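PDB 3GCF: terminal oxygenase component of carbazole 1,9a-dioxygenase from Nocardioides aromaticivorans, which probably catalyses the angular dioxygenation of carbazole at positions 1 and 9a, using electrons passed from ferredoxin through a Rieske [2Fe-2S] cluster to a mononuclear iron. Local coordinates for residues Lys69-Cys75 with Trp101-Asp106; Met192-Trp198 with Gly332-Asp337. The contacts are given in a common frame with arbitrary orientation. Residues are numbered along the deposited sequence.

In the fold
Both contacts are mostly buried and each holds a metal centre, yet they belong to different domains on opposite sides of the chain's centre, about 41 Å apart centre to centre. Interaction 1 joins two sheets of the Rieske domain: apolar in its middle, it has a cysteine bound to the cluster at one end and an exposed salt bridge at the other. Interaction 2 joins loops and helix starts of the catalytic domain, where histidine and carboxylate chelate iron. Subunit contacts also differ: the second subunit packs on Trp-101, whereas Trp-97 of the third subunit reaches Met-192. This is consistent with electrons crossing between subunits, as in related Rieske oxygenases.

Interaction 1: residues Lys69-Cys75 with Trp101-Asp106; sequences KAIADGC and WTYDLD. With FES (Fe2/s2 (inorganic) cluster), chain Q.
In this Rieske domain, side chains bridge two sheets beside the loop that carries a cluster ligand. Residues 69-72 end an extended strand of the six-stranded antiparallel sheet; an inverse gamma turn centred on Asp-73 then leads to Cys-75. Opposite runs strand 101-104 of the small three-stranded sheet, continued by Leu-105 and Asp-106. The segments run roughly antiparallel, 153° apart, with CA atoms 6.6 Å apart for Lys-69 and Leu-105 and 7.9 Å for Cys-75 and Trp-101, so side chains fill the gap. Ile-71 (chi1 t, chi2 t) points across it: its CD1 lies 4.1 Å from Tyr-103 CB and its CG2 3.9 Å from Leu-105 CD2. Leu-105 (m, t) also places CD1 3.8 Å from Lys-69 CG. The lysine curls through three m torsions before a t chi4, bringing NZ to 3.1 Å from Asp-106 OD1 in a salt bridge. Asp-104 (t) closes an Asx turn, its OD1 accepting from Asp-106 N at 2.7 Å. Water 1 bridges the backbones, 2.7 Å from Leu-105 O and, more weakly, 2.8 Å from Ala-70 O. At the far end Cys-75 (t) binds FE1 of the cluster through SG at 2.3 Å, a metal shared with Cys-96. Tyr-103 (m) brings OH to 3.2 Å from that SG, which lies at the ring edge, and bonds to Ala-76 N. Trp-101 (m) turns one face to the cluster, its CD1 3.3 Å from S1. The cysteine thiolate thus sits in a polar and aromatic surround, of the kind thought to tune Rieske reduction potentials.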
loop_
_atom_site.group_PDB
_atom_site.type_symbol
_atom_site.label_atom_id
_atom_site.label_comp_id
_atom_site.label_asym_id
_atom_site.label_seq_id
_atom_site.Cartn_x
_atom_site.Cartn_y
_atom_site.Cartn_z
ATOM N N LYS A 69 -26.978 16.084 -13.939
ATOM C CA LYS A 69 -25.879 16.888 -14.450
ATOM C C LYS A 69 -24.556 16.237 -14.066
ATOM O O LYS A 69 -24.457 15.585 -13.030
ATOM C CB LYS A 69 -25.933 18.302 -13.855
ATOM C CG LYS A 69 -27.305 18.979 -13.903
ATOM C CD LYS A 69 -27.831 19.139 -15.324
ATOM C CE LYS A 69 -26.893 19.977 -16.178
ATOM N NZ LYS A 69 -27.395 20.121 -17.578
ATOM N N ALA A 70 -23.545 16.413 -14.908
ATOM C CA ALA A 70 -22.226 15.864 -14.635
ATOM C C ALA A 70 -21.182 16.971 -14.731
ATOM O O ALA A 70 -21.062 17.643 -15.761
ATOM C CB ALA A 70 -21.895 14.746 -15.621
ATOM N N ILE A 71 -20.427 17.156 -13.653
ATOM C CA ILE A 71 -19.392 18.179 -13.615
ATOM C C ILE A 71 -18.115 17.580 -13.025
ATOM O O ILE A 71 -18.170 16.616 -12.266
ATOM C CB ILE A 71 -19.858 19.401 -12.769
ATOM C CG1 ILE A 71 -18.810 20.513 -12.826
ATOM C CG2 ILE A 71 -20.105 18.984 -11.317
ATOM C CD1 ILE A 71 -19.366 21.886 -12.459
ATOM N N ALA A 72 -16.966 18.135 -13.389
ATOM C CA ALA A 72 -15.701 17.630 -12.881
ATOM C C ALA A 72 -15.690 17.727 -11.355
ATOM O O ALA A 72 -16.046 18.765 -10.784
ATOM C CB ALA A 72 -14.545 18.423 -13.473
ATOM N N ASP A 73 -15.291 16.638 -10.703
ATOM C CA ASP A 73 -15.239 16.591 -9.247
ATOM C C ASP A 73 -13.890 17.115 -8.752
ATOM O O ASP A 73 -13.122 16.406 -8.098
ATOM C CB ASP A 73 -15.469 15.153 -8.772
ATOM C CG ASP A 73 -15.631 15.052 -7.272
ATOM O OD1 ASP A 73 -15.938 16.075 -6.625
ATOM O OD2 ASP A 73 -15.469 13.938 -6.736
ATOM N N GLY A 74 -13.619 18.374 -9.085
ATOM C CA GLY A 74 -12.378 19.021 -8.705
ATOM C C GLY A 74 -12.544 20.520 -8.858
ATOM O O GLY A 74 -12.878 21.011 -9.936
ATOM N N CYS A 75 -12.321 21.250 -7.771
ATOM C CA CYS A 75 -12.453 22.699 -7.778
ATOM C C CYS A 75 -11.300 23.333 -8.555
ATOM O O CYS A 75 -10.168 22.844 -8.523
ATOM C CB CYS A 75 -12.462 23.213 -6.334
ATOM S SG CYS A 75 -12.813 24.972 -6.140
ATOM N N TRP A 101 -16.390 28.685 -3.784
ATOM C CA TRP A 101 -16.470 28.943 -5.220
ATOM C C TRP A 101 -17.691 28.169 -5.721
ATOM O O TRP A 101 -17.847 26.983 -5.425
ATOM C CB TRP A 101 -15.196 28.479 -5.927
ATOM C CG TRP A 101 -14.040 29.430 -5.760
ATOM C CD1 TRP A 101 -13.785 30.239 -4.683
ATOM C CD2 TRP A 101 -12.949 29.623 -6.672
ATOM N NE1 TRP A 101 -12.603 30.918 -4.868
ATOM C CE2 TRP A 101 -12.069 30.559 -6.080
ATOM C CE3 TRP A 101 -12.628 29.092 -7.931
ATOM C CZ2 TRP A 101 -10.887 30.976 -6.704
ATOM C CZ3 TRP A 101 -11.452 29.507 -8.552
ATOM C CH2 TRP A 101 -10.595 30.442 -7.934
ATOM N N THR A 102 -18.556 28.847 -6.468
ATOM C CA THR A 102 -19.789 28.243 -6.959
ATOM C C THR A 102 -19.844 28.184 -8.478
ATOM O O THR A 102 -19.574 29.169 -9.169
ATOM C CB THR A 102 -20.992 29.025 -6.403
ATOM O OG1 THR A 102 -20.876 29.090 -4.977
ATOM C CG2 THR A 102 -22.307 28.347 -6.761
ATOM N N TYR A 103 -20.209 27.018 -8.998
ATOM C CA TYR A 103 -20.260 26.818 -10.438
ATOM C C TYR A 103 -21.639 26.525 -11.006
ATOM O O TYR A 103 -22.484 25.903 -10.353
ATOM C CB TYR A 103 -19.326 25.675 -10.837
ATOM C CG TYR A 103 -17.913 25.806 -10.317
ATOM C CD1 TYR A 103 -17.609 25.505 -8.988
ATOM C CD2 TYR A 103 -16.881 26.236 -11.149
ATOM C CE1 TYR A 103 -16.311 25.626 -8.502
ATOM C CE2 TYR A 103 -15.577 26.362 -10.670
ATOM C CZ TYR A 103 -15.302 26.053 -9.346
ATOM O OH TYR A 103 -14.018 26.156 -8.872
ATOM N N ASP A 104 -21.840 26.973 -12.242
ATOM C CA ASP A 104 -23.082 26.765 -12.981
ATOM C C ASP A 104 -22.958 25.371 -13.596
ATOM O O ASP A 104 -22.030 25.106 -14.358
ATOM C CB ASP A 104 -23.196 27.816 -14.092
ATOM C CG ASP A 104 -24.475 27.692 -14.896
ATOM O OD1 ASP A 104 -24.782 26.581 -15.384
ATOM O OD2 ASP A 104 -25.173 28.717 -15.050
ATOM N N LEU A 105 -23.882 24.478 -13.271
ATOM C CA LEU A 105 -23.807 23.123 -13.807
ATOM C C LEU A 105 -23.958 23.035 -15.324
ATOM O O LEU A 105 -23.416 22.125 -15.943
ATOM C CB LEU A 105 -24.852 22.229 -13.138
ATOM C CG LEU A 105 -24.646 21.940 -11.648
ATOM C CD1 LEU A 105 -25.778 21.054 -11.154
ATOM C CD2 LEU A 105 -23.301 21.257 -11.426
ATOM N N ASP A 106 -24.672 23.977 -15.931
ATOM C CA ASP A 106 -24.873 23.928 -17.375
ATOM C C ASP A 106 -23.631 24.192 -18.210
ATOM O O ASP A 106 -23.481 23.618 -19.284
ATOM C CB ASP A 106 -25.979 24.896 -17.806
ATOM C CG ASP A 106 -27.350 24.459 -17.333
ATOM O OD1 ASP A 106 -27.600 23.234 -17.297
ATOM O OD2 ASP A 106 -28.184 25.336 -17.011
HETATM FE FE1 FES Q . -12.726 25.147 -3.831
HETATM FE FE2 FES Q . -11.106 26.995 -2.706
HETATM S S1 FES Q . -13.208 27.274 -3.300
HETATM S S2 FES Q . -10.605 24.816 -3.290
HETATM O O HOH W 1 -23.200 19.456 -15.394
#

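Interaction 2: residues Met192-Trp198 with Gly332-Asp337; sequences MHRNSPW and GFNDDD. With FE2 (Fe (II) ion), chain P.
Residues 192-198 begin in a 3-10 segment, make a type I beta turn from His-193 to Ser-196, closed by Ser-196 N to His-193 O at 2.9 Å, and enter the helix that runs on to residue 201. Residues 332-337 lead from a loop into a helix that continues to residue 350, with Asp-337 N bonded to Asn-334 O at 2.8 Å. The backbones come closest at Ser-196 and Phe-333, whose CA atoms are 5.6 Å apart. Ser-196 (chi1 t) serves both sides of the contact: as N-cap its OG accepts from Trp-198 N at 3.2 Å, and it donates to Gly-332 O at 2.7 Å. Phe-333 (t) wedges between Trp-198 and His-193. Its CD1 is 4.0 Å from Trp-198 CD1, at the edge of the indole, and its CZ lies over a face of the imidazole, 3.5 Å from His-193 CG, with the planes inclined at 31°. His-193 (m) donates from ND1 to water 2 at 2.8 Å; this water also lies 3.0 Å from Phe-333 O and 2.6 Å from Asp-336 OD2. The other carboxylate oxygen of Asp-336, OD1, bonds to Trp-339. Met-192 (p, t, m) lays CE 3.6 Å from Asp-336 CB. Iron joins the two segments directly, binding His-193 NE2 at 2.1 Å and, bidentately, Asp-337 (m) OD1 at 2.1 Å and OD2 at 2.3 Å. Asn-334 ND2 supports OD2 of Asp-337 at 2.8 Å. With His-189 these ligands make the two-histidine, one-carboxylate facial triad of Rieske oxygenases, and waters 3 and 4 occupy coordination positions that, as in relatives, dioxygen could take by displacing water.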
loop_
_atom_site.group_PDB
_atom_site.type_symbol
_atom_site.label_atom_id
_atom_site.label_comp_id
_atom_site.label_asym_id
_atom_site.label_seq_id
_atom_site.Cartn_x
_atom_site.Cartn_y
_atom_site.Cartn_z
ATOM N N MET A 192 -15.826 -22.575 -15.477
ATOM C CA MET A 192 -15.751 -22.157 -14.078
ATOM C C MET A 192 -17.100 -21.888 -13.414
ATOM O O MET A 192 -17.176 -21.791 -12.188
ATOM C CB MET A 192 -14.877 -20.904 -13.943
ATOM C CG MET A 192 -15.614 -19.595 -14.212
ATOM S SD MET A 192 -14.615 -18.115 -13.912
ATOM C CE MET A 192 -14.509 -18.144 -12.134
ATOM N N HIS A 193 -18.162 -21.768 -14.208
ATOM C CA HIS A 193 -19.495 -21.504 -13.656
ATOM C C HIS A 193 -20.330 -22.764 -13.434
ATOM O O HIS A 193 -21.438 -22.688 -12.898
ATOM C CB HIS A 193 -20.297 -20.588 -14.591
ATOM C CG HIS A 193 -19.727 -19.214 -14.748
ATOM N ND1 HIS A 193 -19.482 -18.383 -13.676
ATOM C CD2 HIS A 193 -19.397 -18.506 -15.855
ATOM C CE1 HIS A 193 -19.029 -17.222 -14.117
ATOM N NE2 HIS A 193 -18.970 -17.270 -15.436
ATOM N N ARG A 194 -19.803 -23.911 -13.853
ATOM C CA ARG A 194 -20.521 -25.185 -13.763
ATOM C C ARG A 194 -21.181 -25.505 -12.424
ATOM O O ARG A 194 -22.210 -26.188 -12.386
ATOM C CB ARG A 194 -19.587 -26.342 -14.159
ATOM C CG ARG A 194 -18.468 -26.611 -13.163
ATOM C CD ARG A 194 -17.462 -27.626 -13.693
ATOM N NE ARG A 194 -16.438 -27.931 -12.699
ATOM C CZ ARG A 194 -15.472 -27.097 -12.331
ATOM N NH1 ARG A 194 -15.378 -25.894 -12.883
ATOM N NH2 ARG A 194 -14.614 -27.459 -11.388
ATOM N N ASN A 195 -20.602 -25.025 -11.330
ATOM C CA ASN A 195 -21.158 -25.309 -10.007
ATOM C C ASN A 195 -21.975 -24.176 -9.390
ATOM O O ASN A 195 -22.350 -24.245 -8.223
ATOM C CB ASN A 195 -20.036 -25.722 -9.046
ATOM C CG ASN A 195 -19.440 -27.079 -9.397
ATOM O OD1 ASN A 195 -18.226 -27.281 -9.306
ATOM N ND2 ASN A 195 -20.294 -28.016 -9.794
ATOM N N SER A 196 -22.249 -23.134 -10.163
ATOM C CA SER A 196 -23.055 -22.029 -9.656
ATOM C C SER A 196 -24.446 -22.560 -9.342
ATOM O O SER A 196 -25.010 -23.329 -10.126
ATOM C CB SER A 196 -23.178 -20.920 -10.703
ATOM O OG SER A 196 -24.214 -20.009 -10.361
ATOM N N PRO A 197 -25.013 -22.175 -8.186
ATOM C CA PRO A 197 -26.355 -22.642 -7.818
ATOM C C PRO A 197 -27.427 -22.200 -8.821
ATOM O O PRO A 197 -28.544 -22.719 -8.817
ATOM C CB PRO A 197 -26.567 -22.047 -6.419
ATOM C CG PRO A 197 -25.673 -20.832 -6.414
ATOM C CD PRO A 197 -24.434 -21.338 -7.119
ATOM N N TRP A 198 -27.085 -21.247 -9.685
ATOM C CA TRP A 198 -28.033 -20.773 -10.686
ATOM C C TRP A 198 -28.243 -21.816 -11.789
ATOM O O TRP A 198 -29.301 -21.856 -12.416
ATOM C CB TRP A 198 -27.553 -19.453 -11.303
ATOM C CG TRP A 198 -28.538 -18.856 -12.277
ATOM C CD1 TRP A 198 -28.346 -18.644 -13.616
ATOM C CD2 TRP A 198 -29.874 -18.411 -11.991
ATOM N NE1 TRP A 198 -29.472 -18.097 -14.176
ATOM C CE2 TRP A 198 -30.427 -17.942 -13.204
ATOM C CE3 TRP A 198 -30.659 -18.364 -10.825
ATOM C CZ2 TRP A 198 -31.730 -17.431 -13.290
ATOM C CZ3 TRP A 198 -31.961 -17.854 -10.908
ATOM C CH2 TRP A 198 -32.480 -17.396 -12.134
ATOM N N GLY A 332 -25.292 -14.766 -7.787
ATOM C CA GLY A 332 -25.169 -16.216 -7.756
ATOM C C GLY A 332 -24.449 -16.847 -8.934
ATOM O O GLY A 332 -23.813 -17.894 -8.789
ATOM N N PHE A 333 -24.556 -16.231 -10.105
ATOM C CA PHE A 333 -23.889 -16.765 -11.280
ATOM C C PHE A 333 -22.618 -15.990 -11.610
ATOM O O PHE A 333 -21.551 -16.582 -11.771
ATOM C CB PHE A 333 -24.817 -16.733 -12.501
ATOM C CG PHE A 333 -24.214 -17.364 -13.730
ATOM C CD1 PHE A 333 -24.323 -18.738 -13.954
ATOM C CD2 PHE A 333 -23.489 -16.593 -14.641
ATOM C CE1 PHE A 333 -23.717 -19.334 -15.063
ATOM C CE2 PHE A 333 -22.877 -17.179 -15.755
ATOM C CZ PHE A 333 -22.991 -18.554 -15.966
ATOM N N ASN A 334 -22.733 -14.665 -11.686
ATOM C CA ASN A 334 -21.606 -13.815 -12.058
ATOM C C ASN A 334 -20.546 -13.432 -11.021
ATOM O O ASN A 334 -19.465 -12.977 -11.404
ATOM C CB ASN A 334 -22.126 -12.537 -12.715
ATOM C CG ASN A 334 -22.675 -12.776 -14.112
ATOM O OD1 ASN A 334 -23.846 -12.530 -14.372
ATOM N ND2 ASN A 334 -21.820 -13.254 -15.020
ATOM N N ASP A 335 -20.820 -13.596 -9.731
ATOM C CA ASP A 335 -19.822 -13.217 -8.735
ATOM C C ASP A 335 -18.443 -13.813 -9.013
ATOM O O ASP A 335 -17.430 -13.130 -8.846
ATOM C CB ASP A 335 -20.275 -13.602 -7.320
ATOM C CG ASP A 335 -21.276 -12.618 -6.744
ATOM O OD1 ASP A 335 -21.423 -11.506 -7.302
ATOM O OD2 ASP A 335 -21.910 -12.950 -5.723
ATOM N N ASP A 336 -18.396 -15.069 -9.447
ATOM C CA ASP A 336 -17.114 -15.710 -9.743
ATOM C C ASP A 336 -16.330 -15.003 -10.836
ATOM O O ASP A 336 -15.105 -15.085 -10.868
ATOM C CB ASP A 336 -17.307 -17.175 -10.143
ATOM C CG ASP A 336 -17.678 -18.054 -8.967
ATOM O OD1 ASP A 336 -17.169 -17.799 -7.856
ATOM O OD2 ASP A 336 -18.465 -19.007 -9.153
ATOM N N ASP A 337 -17.027 -14.318 -11.739
ATOM C CA ASP A 337 -16.346 -13.608 -12.815
ATOM C C ASP A 337 -15.460 -12.500 -12.258
ATOM O O ASP A 337 -14.472 -12.118 -12.884
ATOM C CB ASP A 337 -17.353 -13.004 -13.804
ATOM C CG ASP A 337 -17.933 -14.037 -14.757
ATOM O OD1 ASP A 337 -17.160 -14.868 -15.275
ATOM O OD2 ASP A 337 -19.158 -14.008 -15.005
HETATM FE FE FE2 P . -18.573 -15.549 -16.624
HETATM O O HOH W 2 -20.245 -19.147 -11.060
HETATM O O HOH W 3 -20.392 -15.443 -17.620
HETATM O O HOH W 4 -18.173 -13.915 -17.741
#